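Local coordinates for protein NADH-dependent FAD reductase (Streptomyces globisporus, PDB 4R82) that uses NADH to reduce FAD, supplying by free diffusion the FADH2 that a halogenase and a monooxygenase need in the biosynthesis of the enediyne antibiotic C-1027, at residues A[58-63]-A[150-155]; A[81-86]-A[132-137]. All blocks are in the same frame, centred on the assembly; numbering follows the deposited sequence.

Both contacts are antiparallel strand pairs of the same sheet, in which 81-86, 131-143, 146-158 and 61-67 follow one another. Contact 2 joins the first two of these strands and contact 1 the last two, and their centres lie about 9 Å apart. Strands 131-143 and 146-158 bridge them directly, with probable backbone hydrogen bonds from Glu-152 N to Ala-136 O (2.8 Å) and from Ile-154 N to Glu-134 O (2.7 Å). Val-62 CG2 also packs on Cys-135 SG at 3.8 Å. The side chains of Leu-63 and Val-84 lie about 9 and 10 Å from the bound FAD, so neither of them touches it directly.

Contact 1 (A[58-63]-A[150-155])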
ATOM      1  N   SER A  58      -0.703 -16.842  -4.909  1.00 16.76           N
ATOM      2  CA  SER A  58      -0.954 -17.769  -6.013  0.53 18.65           C
ATOM      3  C   SER A  58      -2.211 -17.367  -6.782  1.00 16.22           C
ATOM      4  O   SER A  58      -3.319 -17.585  -6.291  1.00 21.51           O
ATOM      5  CB  SER A  58      -1.138 -19.189  -5.478  0.53 19.92           C
ATOM      6  OG  SER A  58       0.016 -19.646  -4.798  0.53 21.51           O
ATOM      7  N   PRO A  59      -2.056 -16.767  -7.979  1.00 15.59           N
ATOM      8  CA  PRO A  59      -0.816 -16.374  -8.668  1.00 16.42           C
ATOM      9  C   PRO A  59      -0.105 -15.245  -7.943  1.00 14.13           C
ATOM     10  O   PRO A  59      -0.739 -14.542  -7.149  1.00 14.74           O
ATOM     11  CB  PRO A  59      -1.315 -15.887 -10.035  1.00 17.56           C
ATOM     12  CG  PRO A  59      -2.729 -15.449  -9.782  1.00 20.60           C
ATOM     13  CD  PRO A  59      -3.254 -16.419  -8.763  1.00 17.36           C
ATOM     14  N   PRO A  60       1.200 -15.071  -8.191  1.00 12.71           N
ATOM     15  CA  PRO A  60       1.924 -14.007  -7.496  1.00 11.33           C
ATOM     16  C   PRO A  60       1.578 -12.659  -8.121  1.00 14.83           C
ATOM     17  O   PRO A  60       2.033 -12.354  -9.233  1.00 15.15           O
ATOM     18  CB  PRO A  60       3.394 -14.363  -7.729  1.00 13.33           C
ATOM     19  CG  PRO A  60       3.395 -15.214  -8.971  1.00 14.82           C
ATOM     20  CD  PRO A  60       2.085 -15.939  -8.989  1.00 15.67           C
ATOM     21  N   LEU A  61       0.784 -11.864  -7.410  1.00 10.36           N
ATOM     22  CA  LEU A  61       0.278 -10.605  -7.972  1.00 10.57           C
ATOM     23  C   LEU A  61       0.587  -9.395  -7.114  1.00 12.35           C
ATOM     24  O   LEU A  61       0.589  -9.481  -5.885  1.00 11.19           O
ATOM     25  CB  LEU A  61      -1.242 -10.652  -8.165  1.00 12.07           C
ATOM     26  CG  LEU A  61      -1.875 -11.784  -8.969  1.00 13.14           C
ATOM     27  CD1 LEU A  61      -3.388 -11.622  -8.977  1.00 14.85           C
ATOM     28  CD2 LEU A  61      -1.319 -11.781 -10.388  1.00 13.44           C
ATOM     29  N   VAL A  62       0.837  -8.267  -7.780  1.00  9.13           N
ATOM     30  CA  VAL A  62       0.967  -6.955  -7.128  1.00  9.10           C
ATOM     31  C   VAL A  62       0.132  -5.969  -7.899  1.00  9.28           C
ATOM     32  O   VAL A  62      -0.301  -6.256  -9.018  1.00 11.59           O
ATOM     33  CB  VAL A  62       2.429  -6.457  -7.109  1.00  9.26           C
ATOM     34  CG1 VAL A  62       3.309  -7.470  -6.408  1.00 13.23           C
ATOM     35  CG2 VAL A  62       2.944  -6.207  -8.541  1.00 10.31           C
ATOM     36  N   LEU A  63      -0.111  -4.798  -7.315  1.00  9.72           N
ATOM     37  CA  LEU A  63      -0.792  -3.753  -8.070  1.00 10.82           C
ATOM     38  C   LEU A  63      -0.119  -2.411  -7.865  1.00 10.02           C
ATOM     39  O   LEU A  63       0.610  -2.207  -6.885  1.00 11.01           O
ATOM     40  CB  LEU A  63      -2.304  -3.689  -7.754  1.00 13.18           C
ATOM     41  CG  LEU A  63      -2.803  -3.262  -6.367  1.00 10.56           C
ATOM     42  CD1 LEU A  63      -2.728  -1.741  -6.175  1.00 10.11           C
ATOM     43  CD2 LEU A  63      -4.233  -3.760  -6.171  1.00 10.57           C
ATOM     44  N   LEU A 150      -2.901  -4.411 -12.335  1.00 10.90           N
ATOM     45  CA  LEU A 150      -2.601  -5.639 -11.611  1.00 10.72           C
ATOM     46  C   LEU A 150      -1.589  -6.413 -12.441  1.00 13.18           C
ATOM     47  O   LEU A 150      -1.842  -6.724 -13.613  1.00 15.28           O
ATOM     48  CB  LEU A 150      -3.884  -6.457 -11.448  1.00 14.74           C
ATOM     49  CG  LEU A 150      -3.844  -7.737 -10.607  1.00 18.27           C
ATOM     50  CD1 LEU A 150      -3.579  -7.418  -9.155  1.00 16.48           C
ATOM     51  CD2 LEU A 150      -5.151  -8.516 -10.751  1.00 20.24           C
ATOM     52  N   GLY A 151      -0.432  -6.701 -11.850  1.00 11.68           N
ATOM     53  CA  GLY A 151       0.610  -7.405 -12.572  1.00 14.18           C
ATOM     54  C   GLY A 151       0.972  -8.715 -11.917  1.00 14.22           C
ATOM     55  O   GLY A 151       0.907  -8.837 -10.693  1.00 13.83           O
ATOM     56  N   GLU A 152       1.347  -9.694 -12.735  1.00 12.24           N
ATOM     57  CA  GLU A 152       1.843 -10.960 -12.209  1.00 11.42           C
ATOM     58  C   GLU A 152       3.368 -10.891 -12.148  1.00 13.95           C
ATOM     59  O   GLU A 152       4.018 -10.507 -13.124  1.00 13.58           O
ATOM     60  CB  GLU A 152       1.372 -12.142 -13.063  1.00 14.73           C
ATOM     61  CG  GLU A 152       1.915 -13.480 -12.539  1.00 19.95           C
ATOM     62  CD  GLU A 152       1.330 -14.683 -13.236  1.00 26.01           C
ATOM     63  OE1 GLU A 152       0.359 -14.518 -14.001  1.00 30.90           O
ATOM     64  OE2 GLU A 152       1.843 -15.800 -13.008  1.00 27.39           O
ATOM     65  N   VAL A 153       3.938 -11.253 -10.997  1.00 14.06           N
ATOM     66  CA  VAL A 153       5.380 -11.187 -10.797  1.00 11.52           C
ATOM     67  C   VAL A 153       6.042 -12.306 -11.599  1.00 12.75           C
ATOM     68  O   VAL A 153       5.751 -13.487 -11.373  1.00 14.46           O
ATOM     69  CB  VAL A 153       5.745 -11.355  -9.310  1.00 11.98           C
ATOM     70  CG1 VAL A 153       7.260 -11.278  -9.124  1.00 14.20           C
ATOM     71  CG2 VAL A 153       5.043 -10.278  -8.469  1.00  9.63           C
ATOM     72  N   ILE A 154       6.901 -11.920 -12.552  1.00 11.25           N
ATOM     73  CA  ILE A 154       7.595 -12.880 -13.407  0.51 13.69           C
ATOM     74  C   ILE A 154       8.928 -13.252 -12.784  1.00 12.81           C
ATOM     75  O   ILE A 154       9.334 -14.423 -12.783  1.00 17.22           O
ATOM     76  CB  ILE A 154       7.861 -12.300 -14.807  0.51 17.67           C
ATOM     77  CG1 ILE A 154       6.553 -11.850 -15.455  0.51 19.25           C
ATOM     78  CG2 ILE A 154       8.592 -13.316 -15.685  0.51 19.14           C
ATOM     79  CD1 ILE A 154       5.464 -12.887 -15.389  0.51 16.85           C
ATOM     80  N   THR A 155       9.618 -12.255 -12.259  1.00 12.85           N
ATOM     81  CA  THR A 155      10.859 -12.528 -11.563  1.00 16.82           C
ATOM     82  C   THR A 155      11.072 -11.428 -10.553  1.00 13.09           C
ATOM     83  O   THR A 155      10.478 -10.355 -10.657  1.00 13.21           O
ATOM     84  CB  THR A 155      12.069 -12.620 -12.524  1.00 24.17           C
ATOM     85  OG1 THR A 155      13.219 -13.110 -11.812  1.00 25.44           O
ATOM     86  CG2 THR A 155      12.385 -11.266 -13.104  1.00 25.14           C
TER
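Three backbone hydrogen bonds join Pro-60 and Val-62 to the strand at 150-155, which runs antiparallel to them, with Leu-61 opposite Glu-152 as a non-hydrogen-bonded pair. Val-62 and Gly-151 form a hydrogen-bonded pair, each N-H pointing almost along the other's C=O axis, with Val-62 N 3.0 Å from Gly-151 O. The bond from Val-153 N to Pro-60 O is the shortest, 2.8 Å, although the donor stands above the carbonyl plane. The buried leucines and valines make the tightly packed part of the contact. Leu-150, with CG anti to the backbone N (chi1 -175°), leans across so that CD1 lies 3.5 Å from Val-62 O, while CD2 meets Leu-61 CD1. Leu-61 CD2 spreads the other way, onto CA and CB of Glu-152. On the face bearing Val-62, the side chain of Val-153 crosses that of Val-62 at about a right angle, Val-62 CG1 to Val-153 CG2 at 3.9 Å.

Toward Pro-59 the contact loosens and becomes partly exposed. A cis peptide bond precedes this proline, and the extended side chain of Glu-152 (chi1 179°) passes loosely beside the two proline rings, its OE2 4.0 Å from Pro-60 CD. Beyond them, exposed Ser-58 turns to the second subunit, hydrogen-bonding Arg-20 and Asp-145 of that chain.

Farther along 150-155, Ile-154 and Thr-155 both face Glu-134 in a classic beta bulge. Within the main sheet, strand 53-56 flanks 61-67, strand 131-143 flanks 146-158, and Leu-61 packs on Gly-144 of the second subunit.

Contact 2 (A[81-86]-A[132-137]); sequences TFAVSV and HLECAI
Strands 81-86 and 132-137 form a regular antiparallel ladder in the main sheet of the flavin reductase-like domain, consistent with the split beta-barrel characteristic of this FMN-binding family. Two hydrogen-bonded pairs, Phe-82 with Cys-135 and Val-84 with Leu-133, each contribute a reciprocal pair of N-H to C=O bonds. The shortest runs from Val-84 N to Leu-133 O, 2.8 Å, in the carbonyl plane; Cys-135 N instead meets Phe-82 O nearly along the C=O axis. At the intervening non-hydrogen-bonded pair the CA of Ala-83 approaches Leu-133 O in a CA-H...O contact.

On one face the buried polar atoms of Ser-85, His-132 and Glu-134 are bonded to residues of the region 120-126. Ser-85 OG lies 3.5 Å from His-132 CD2, which is a packing contact. The hydroxyl is hydrogen-bonded to Ile-126 N, and His-132 NE2 to Ile-126 O, so both side chains turn to the same residue. Glu-134 OE1 is held by two backbone amides, those of Glu-120 and Ser-121, a pairing that would favour the carboxylate.

The other face is apolar. Leu-133 CD1 reaches the side chains of both Val-84 and Val-86, at 4.3 Å from Val-84 CB. Phe-82 places CG between the backbone N and the carbonyl carbon (chi1 63°), directing its ring across to 132-137, while Val-37 and Val-39 touch it from strand 35-39. Ile-137 CG1 lies at the ring edge, in its plane, 3.6 Å from CD1 of Phe-82. Cys-135 CB sits over one ring face, offset toward the rim, in a CH-pi contact 4.0 Å from the centroid of the Phe-82 ring; Cys-135 SG, beside the backbone N (chi1 -56°), forms an oblique sulfur-aromatic contact, 4.1 Å from Phe-82 CE2.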
ATOM      1  N   THR A  81       4.532  -5.296 -19.916  1.00 11.44           N
ATOM      2  CA  THR A  81       5.237  -5.545 -18.661  1.00 10.76           C
ATOM      3  C   THR A  81       5.720  -4.249 -18.053  1.00 16.29           C
ATOM      4  O   THR A  81       5.880  -3.254 -18.758  1.00 16.76           O
ATOM      5  CB  THR A  81       6.497  -6.439 -18.842  1.00 16.68           C
ATOM      6  OG1 THR A  81       7.399  -5.813 -19.761  1.00 22.70           O
ATOM      7  CG2 THR A  81       6.141  -7.832 -19.349  1.00 15.61           C
ATOM      8  N   PHE A  82       5.960  -4.266 -16.745  1.00 14.08           N
ATOM      9  CA  PHE A  82       6.550  -3.116 -16.067  1.00 12.25           C
ATOM     10  C   PHE A  82       7.465  -3.617 -14.971  1.00 13.50           C
ATOM     11  O   PHE A  82       7.468  -4.804 -14.653  1.00 13.61           O
ATOM     12  CB  PHE A  82       5.495  -2.139 -15.499  1.00 13.39           C
ATOM     13  CG  PHE A  82       4.601  -2.726 -14.420  1.00 11.61           C
ATOM     14  CD1 PHE A  82       3.417  -3.363 -14.760  1.00 16.13           C
ATOM     15  CD2 PHE A  82       4.941  -2.639 -13.070  1.00 13.40           C
ATOM     16  CE1 PHE A  82       2.579  -3.893 -13.788  1.00 14.91           C
ATOM     17  CE2 PHE A  82       4.110  -3.175 -12.087  1.00 13.06           C
ATOM     18  CZ  PHE A  82       2.926  -3.805 -12.448  1.00 13.20           C
ATOM     19  N   ALA A  83       8.277  -2.732 -14.418  1.00 10.29           N
ATOM     20  CA  ALA A  83       9.128  -3.143 -13.316  1.00 11.82           C
ATOM     21  C   ALA A  83       8.905  -2.236 -12.129  1.00  9.46           C
ATOM     22  O   ALA A  83       8.485  -1.072 -12.273  1.00 11.74           O
ATOM     23  CB  ALA A  83      10.595  -3.158 -13.717  1.00 11.04           C
ATOM     24  N   VAL A  84       9.159  -2.790 -10.951  1.00  8.57           N
ATOM     25  CA  VAL A  84       9.066  -2.012  -9.719  1.00  7.66           C
ATOM     26  C   VAL A  84      10.405  -2.072  -8.996  1.00 10.59           C
ATOM     27  O   VAL A  84      10.930  -3.159  -8.748  1.00 11.90           O
ATOM     28  CB  VAL A  84       7.959  -2.577  -8.796  1.00 10.62           C
ATOM     29  CG1 VAL A  84       7.902  -1.794  -7.468  1.00 12.75           C
ATOM     30  CG2 VAL A  84       6.609  -2.559  -9.492  1.00 12.20           C
ATOM     31  N   SER A  85      10.958  -0.905  -8.643  1.00  9.01           N
ATOM     32  CA  SER A  85      12.175  -0.859  -7.858  1.00 11.22           C
ATOM     33  C   SER A  85      11.799  -0.268  -6.516  1.00 10.64           C
ATOM     34  O   SER A  85      11.398   0.902  -6.445  1.00 11.00           O
ATOM     35  CB  SER A  85      13.236   0.014  -8.538  1.00 11.42           C
ATOM     36  OG  SER A  85      13.607  -0.515  -9.803  1.00 12.57           O
ATOM     37  N   VAL A  86      11.916  -1.070  -5.460  1.00  8.68           N
ATOM     38  CA  VAL A  86      11.617  -0.594  -4.117  1.00 10.26           C
ATOM     39  C   VAL A  86      12.821   0.177  -3.607  1.00 11.29           C
ATOM     40  O   VAL A  86      13.915  -0.383  -3.459  1.00 11.07           O
ATOM     41  CB  VAL A  86      11.322  -1.752  -3.164  1.00 11.80           C
ATOM     42  CG1 VAL A  86      11.123  -1.232  -1.737  1.00 12.43           C
ATOM     43  CG2 VAL A  86      10.105  -2.537  -3.649  1.00 13.06           C
ATOM     44  N   HIS A 132      13.910  -5.614  -6.845  1.00  9.37           N
ATOM     45  CA  HIS A 132      13.366  -5.379  -8.189  1.00  9.41           C
ATOM     46  C   HIS A 132      12.313  -6.438  -8.452  1.00 11.34           C
ATOM     47  O   HIS A 132      12.545  -7.623  -8.184  1.00 12.65           O
ATOM     48  CB  HIS A 132      14.461  -5.540  -9.251  1.00 12.34           C
ATOM     49  CG  HIS A 132      15.547  -4.509  -9.185  1.00  9.57           C
ATOM     50  ND1 HIS A 132      16.828  -4.761  -9.622  1.00 12.53           N
ATOM     51  CD2 HIS A 132      15.538  -3.220  -8.764  1.00 13.24           C
ATOM     52  CE1 HIS A 132      17.569  -3.678  -9.459  1.00 17.32           C
ATOM     53  NE2 HIS A 132      16.809  -2.728  -8.939  1.00 15.02           N
ATOM     54  N   LEU A 133      11.169  -6.033  -8.997  1.00 12.47           N
ATOM     55  CA  LEU A 133      10.152  -6.994  -9.416  1.00 11.37           C
ATOM     56  C   LEU A 133       9.824  -6.680 -10.857  1.00 11.72           C
ATOM     57  O   LEU A 133       9.607  -5.529 -11.203  1.00 14.78           O
ATOM     58  CB  LEU A 133       8.874  -6.858  -8.584  1.00 15.98           C
ATOM     59  CG  LEU A 133       8.928  -7.081  -7.070  1.00 19.35           C
ATOM     60  CD1 LEU A 133       9.306  -5.797  -6.338  1.00 16.99           C
ATOM     61  CD2 LEU A 133       7.597  -7.643  -6.552  1.00 26.32           C
ATOM     62  N   GLU A 134       9.821  -7.694 -11.708  1.00  9.60           N
ATOM     63  CA  GLU A 134       9.380  -7.508 -13.082  1.00 11.70           C
ATOM     64  C   GLU A 134       8.050  -8.221 -13.250  1.00 13.80           C
ATOM     65  O   GLU A 134       7.916  -9.399 -12.886  1.00 14.98           O
ATOM     66  CB  GLU A 134      10.441  -8.029 -14.055  1.00 15.61           C
ATOM     67  CG  GLU A 134      11.725  -7.196 -13.981  1.00 18.08           C
ATOM     68  CD  GLU A 134      12.837  -7.730 -14.854  1.00 25.95           C
ATOM     69  OE1 GLU A 134      12.800  -7.479 -16.074  1.00 23.77           O
ATOM     70  OE2 GLU A 134      13.754  -8.385 -14.312  1.00 31.62           O
ATOM     71  N   CYS A 135       7.068  -7.505 -13.793  1.00 11.94           N
ATOM     72  CA  CYS A 135       5.687  -7.955 -13.745  1.00 11.60           C
ATOM     73  C   CYS A 135       5.034  -7.907 -15.103  1.00 14.55           C
ATOM     74  O   CYS A 135       5.292  -6.996 -15.885  1.00 16.97           O
ATOM     75  CB  CYS A 135       4.884  -7.041 -12.827  1.00 12.47           C
ATOM     76  SG  CYS A 135       5.568  -6.921 -11.162  1.00 19.03           S
ATOM     77  N   ALA A 136       4.161  -8.873 -15.371  1.00 11.58           N
ATOM     78  CA  ALA A 136       3.382  -8.868 -16.598  1.00 12.13           C
ATOM     79  C   ALA A 136       2.019  -8.281 -16.279  1.00 16.90           C
ATOM     80  O   ALA A 136       1.382  -8.685 -15.304  1.00 16.24           O
ATOM     81  CB  ALA A 136       3.227 -10.284 -17.119  1.00 13.64           C
ATOM     82  N   ILE A 137       1.559  -7.334 -17.091  1.00 12.76           N
ATOM     83  CA  ILE A 137       0.259  -6.728 -16.840  1.00 12.80           C
ATOM     84  C   ILE A 137      -0.838  -7.762 -17.076  1.00 16.14           C
ATOM     85  O   ILE A 137      -0.911  -8.394 -18.133  1.00 20.69           O
ATOM     86  CB  ILE A 137       0.048  -5.474 -17.691  1.00 15.21           C
ATOM     87  CG1 ILE A 137       1.003  -4.387 -17.198  1.00 21.31           C
ATOM     88  CG2 ILE A 137      -1.376  -5.001 -17.550  1.00 19.72           C
ATOM     89  CD1 ILE A 137       1.105  -3.194 -18.082  1.00 24.55           C
TER